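Local coordinates for chaperonin-like RBCX protein 1, chloroplastic (Arabidopsis thaliana, PDB 4GR2) that acts as a homodimeric chaperone in the assembly of Rubisco and interacts with its large subunit, RbcL, at residues G7-S10 with P11-A15; M73-A76 with L77-E81. The protein carries 2 engineered substitutions. All coordinates share one frame; numbering follows the deposited sequence.

Contact 1 of 2, residues G7-S10 with P11-A15; sequences GEAS and PEAKA
S10 swings its hydroxyl over the first turn of helix 11-35, where OG accepts a hydrogen bond from A13 N at 2.8 Å and rests on A13 CB. This is an N-cap: S10 is the last residue before the helix, and its hydroxyl takes up an amide that has no earlier turn to bond to. With chi1 at 65°, OG sits between the backbone N and the carbonyl carbon, which carries it round to the A13 amide; the N-H points at it with an angle of 156°. The carbonyl of the same residue starts the regular helical pattern, receiving K14 N at 3.0 Å. P11 follows directly, a proline in the first turn, where no amide hydrogen is called for. Beside the cap, E12 folds back at chi2 and brings OE1 within 3.4 Å of S10 CB, while its OE2 accepts from the backbone N of E92 in the second subunit. K14 runs the other way, its CG 3.9 Å from A9 CB, so the aliphatic part of the lysine lies along the incoming loop; F6 also touches P11 and K14. Without the hydroxyl, as with an alanine here, the A13 amide would probably lose its side-chain acceptor and the first turn be more prone to fray. Side-chain oxygen to amide, then carbonyl to amide: one residue thus gives acceptors to two successive N-H groups, those of A13 and K14, which fixes where the helix begins.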
loop_
_atom_site.group_PDB
_atom_site.type_symbol
_atom_site.label_atom_id
_atom_site.label_comp_id
_atom_site.label_asym_id
_atom_site.label_seq_id
_atom_site.Cartn_x
_atom_site.Cartn_y
_atom_site.Cartn_z
ATOM N N GLY B 7 10.637 -11.141 9.294
ATOM C CA GLY B 7 11.021 -11.305 10.684
ATOM C C GLY B 7 11.107 -9.991 11.434
ATOM O O GLY B 7 11.775 -9.895 12.468
ATOM N N GLU B 8 10.434 -8.973 10.905
ATOM C CA GLU B 8 10.369 -7.665 11.548
ATOM C C GLU B 8 8.905 -7.255 11.687
ATOM O O GLU B 8 8.184 -7.748 12.557
ATOM C CB GLU B 8 11.148 -6.627 10.732
ATOM N N ALA B 9 8.470 -6.348 10.823
ATOM C CA ALA B 9 7.055 -6.038 10.701
ATOM C C ALA B 9 6.372 -7.143 9.893
ATOM O O ALA B 9 6.948 -7.667 8.938
ATOM C CB ALA B 9 6.873 -4.699 10.028
ATOM N N SER B 10 5.159 -7.520 10.292
ATOM C CA SER B 10 4.347 -8.438 9.495
ATOM C C SER B 10 3.938 -7.734 8.203
ATOM O O SER B 10 3.987 -6.500 8.132
ATOM C CB SER B 10 3.072 -8.790 10.259
ATOM O OG SER B 10 2.277 -7.618 10.406
ATOM N N PRO B 11 3.520 -8.506 7.183
ATOM C CA PRO B 11 2.916 -7.864 6.013
ATOM C C PRO B 11 1.668 -7.077 6.392
ATOM O O PRO B 11 1.417 -6.035 5.792
ATOM C CB PRO B 11 2.548 -9.047 5.122
ATOM C CG PRO B 11 3.576 -10.101 5.470
ATOM C CD PRO B 11 3.786 -9.943 6.951
ATOM N N GLU B 12 0.896 -7.564 7.365
ATOM C CA GLU B 12 -0.298 -6.841 7.805
ATOM C C GLU B 12 0.043 -5.468 8.392
ATOM O O GLU B 12 -0.641 -4.459 8.114
ATOM C CB GLU B 12 -1.071 -7.687 8.805
ATOM C CG GLU B 12 -1.699 -8.925 8.176
ATOM C CD GLU B 12 -0.793 -10.143 8.163
ATOM O OE1 GLU B 12 0.383 -10.045 8.591
ATOM O OE2 GLU B 12 -1.280 -11.220 7.729
ATOM N N ALA B 13 1.095 -5.420 9.207
ATOM C CA ALA B 13 1.477 -4.153 9.838
ATOM C C ALA B 13 2.000 -3.214 8.778
ATOM O O ALA B 13 1.736 -2.020 8.817
ATOM C CB ALA B 13 2.536 -4.361 10.929
ATOM N N LYS B 14 2.733 -3.761 7.808
ATOM C CA LYS B 14 3.236 -2.943 6.709
ATOM C C LYS B 14 2.087 -2.348 5.915
ATOM O O LYS B 14 2.079 -1.150 5.630
ATOM C CB LYS B 14 4.175 -3.754 5.794
ATOM C CG LYS B 14 5.524 -4.122 6.448
ATOM C CD LYS B 14 6.189 -5.323 5.758
ATOM C CE LYS B 14 7.582 -5.016 5.222
ATOM N NZ LYS B 14 8.558 -4.738 6.313
ATOM N N ALA B 15 1.126 -3.191 5.552
ATOM C CA ALA B 15 -0.046 -2.738 4.812
ATOM C C ALA B 15 -0.824 -1.719 5.641
ATOM O O ALA B 15 -1.349 -0.731 5.104
ATOM C CB ALA B 15 -0.940 -3.921 4.498
#

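Contact 2 of 2, residues M73-A76 with L77-E81; sequences MNLA and LRILE
M73 runs alongside L77, its methyl CE 3.7 Å from L77 CD2 and its sulfur SD almost as near. The thioether gets there because CG leaves anti to the backbone N (chi1 -171°) and the chain then bends at chi2. On another side of the helix L75 meets I79 more loosely, CG to CD1 at 4.4 Å. Beneath these pairs run four i to i+4 backbone hydrogen bonds, from L77, R78, I79 and L80 back to M73, N74, L75 and A76. The last, L80 N to A76 O, measures 2.8 Å; the R78 N to N74 O bond is longer at 3.2 Å. This is a regular alpha-helical stretch of helix 70-90, in the all-helical fold of an RbcX subunit. I79 lies between two neighbouring helices, touching A27 and V31 of helix 11-35 and L62 of helix 58-68. L75 also packs on V31, while A76 meets M66 and L80 meets L62 of helix 58-68. R78 sends NH2 to a hydrogen bond with Q34 OE1. The second subunit packs its Y115 on M73, its M112 on L77 and its N108 on L80.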
loop_
_atom_site.group_PDB
_atom_site.type_symbol
_atom_site.label_atom_id
_atom_site.label_comp_id
_atom_site.label_asym_id
_atom_site.label_seq_id
_atom_site.Cartn_x
_atom_site.Cartn_y
_atom_site.Cartn_z
ATOM N N MET B 73 -3.318 24.815 12.811
ATOM C CA MET B 73 -3.471 23.792 13.836
ATOM C C MET B 73 -4.909 23.309 13.862
ATOM O O MET B 73 -5.173 22.109 13.974
ATOM C CB MET B 73 -3.042 24.309 15.203
ATOM C CG MET B 73 -2.962 23.228 16.266
ATOM S SD MET B 73 -4.545 23.038 17.065
ATOM C CE MET B 73 -4.109 22.006 18.462
ATOM N N ASN B 74 -5.838 24.244 13.723
ATOM C CA ASN B 74 -7.244 23.871 13.630
ATOM C C ASN B 74 -7.545 23.076 12.353
ATOM O O ASN B 74 -8.450 22.231 12.334
ATOM C CB ASN B 74 -8.152 25.103 13.744
ATOM C CG ASN B 74 -8.165 25.720 15.167
ATOM O OD1 ASN B 74 -8.185 25.009 16.181
ATOM N ND2 ASN B 74 -8.154 27.049 15.228
ATOM N N LEU B 75 -6.786 23.332 11.290
ATOM C CA LEU B 75 -6.954 22.562 10.057
ATOM C C LEU B 75 -6.444 21.120 10.224
ATOM O O LEU B 75 -7.080 20.159 9.782
ATOM C CB LEU B 75 -6.240 23.254 8.907
ATOM C CG LEU B 75 -6.702 22.855 7.509
ATOM C CD1 LEU B 75 -8.212 22.946 7.436
ATOM C CD2 LEU B 75 -6.065 23.767 6.470
ATOM N N ALA B 76 -5.292 20.984 10.870
ATOM C CA ALA B 76 -4.761 19.682 11.234
ATOM C C ALA B 76 -5.752 18.847 12.039
ATOM O O ALA B 76 -5.914 17.650 11.778
ATOM C CB ALA B 76 -3.484 19.845 12.020
ATOM N N LEU B 77 -6.384 19.478 13.035
ATOM C CA LEU B 77 -7.325 18.793 13.927
ATOM C C LEU B 77 -8.576 18.344 13.174
ATOM O O LEU B 77 -9.205 17.339 13.527
ATOM C CB LEU B 77 -7.700 19.702 15.115
ATOM C CG LEU B 77 -6.978 19.401 16.440
ATOM C CD1 LEU B 77 -7.436 18.050 16.992
ATOM C CD2 LEU B 77 -5.472 19.388 16.299
ATOM N N ARG B 78 -8.940 19.109 12.150
ATOM C CA ARG B 78 -10.033 18.743 11.264
ATOM C C ARG B 78 -9.664 17.489 10.440
ATOM O O ARG B 78 -10.451 16.531 10.325
ATOM C CB ARG B 78 -10.319 19.912 10.330
ATOM C CG ARG B 78 -11.360 19.618 9.255
ATOM C CD ARG B 78 -12.752 19.417 9.871
ATOM N NE ARG B 78 -13.721 18.881 8.910
ATOM C CZ ARG B 78 -14.784 18.148 9.243
ATOM N NH1 ARG B 78 -15.028 17.851 10.520
ATOM N NH2 ARG B 78 -15.600 17.703 8.295
ATOM N N ILE B 79 -8.459 17.508 9.874
ATOM C CA ILE B 79 -7.963 16.397 9.071
ATOM C C ILE B 79 -7.828 15.178 9.958
ATOM O O ILE B 79 -8.162 14.083 9.546
ATOM C CB ILE B 79 -6.630 16.765 8.355
ATOM C CG1 ILE B 79 -6.887 17.939 7.397
ATOM C CG2 ILE B 79 -6.028 15.531 7.606
ATOM C CD1 ILE B 79 -5.646 18.642 6.850
ATOM N N LEU B 80 -7.381 15.363 11.196
ATOM C CA LEU B 80 -7.284 14.223 12.110
ATOM C C LEU B 80 -8.657 13.577 12.358
ATOM O O LEU B 80 -8.784 12.345 12.431
ATOM C CB LEU B 80 -6.667 14.643 13.443
ATOM C CG LEU B 80 -5.163 14.902 13.397
ATOM C CD1 LEU B 80 -4.631 15.413 14.743
ATOM C CD2 LEU B 80 -4.451 13.641 12.966
ATOM N N GLU B 81 -9.678 14.420 12.489
ATOM C CA GLU B 81 -11.040 13.945 12.736
ATOM C C GLU B 81 -11.603 13.278 11.481
ATOM O O GLU B 81 -12.090 12.155 11.545
ATOM C CB GLU B 81 -11.944 15.090 13.197
#

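From the N terminus, the chain comes first to contact 1, where the loop before helix 11-35 runs straight into its opening turn. It then passes through that helix, helix 40-52 and helix 58-68 before reaching contact 2, inside helix 70-90. Both contacts are local and join consecutive residues, so neither closes a long loop; they stand in series, without nesting or crossing. The centres of contact 1 and contact 2 are about 28 Å apart. Between their nearest atoms the gap is about 17 Å. Helix 11-35 links them: contact 1 starts it, and farther along, V31 and Q34 meet contact 2. Each contact also touches the second subunit of the homodimer, at different residues.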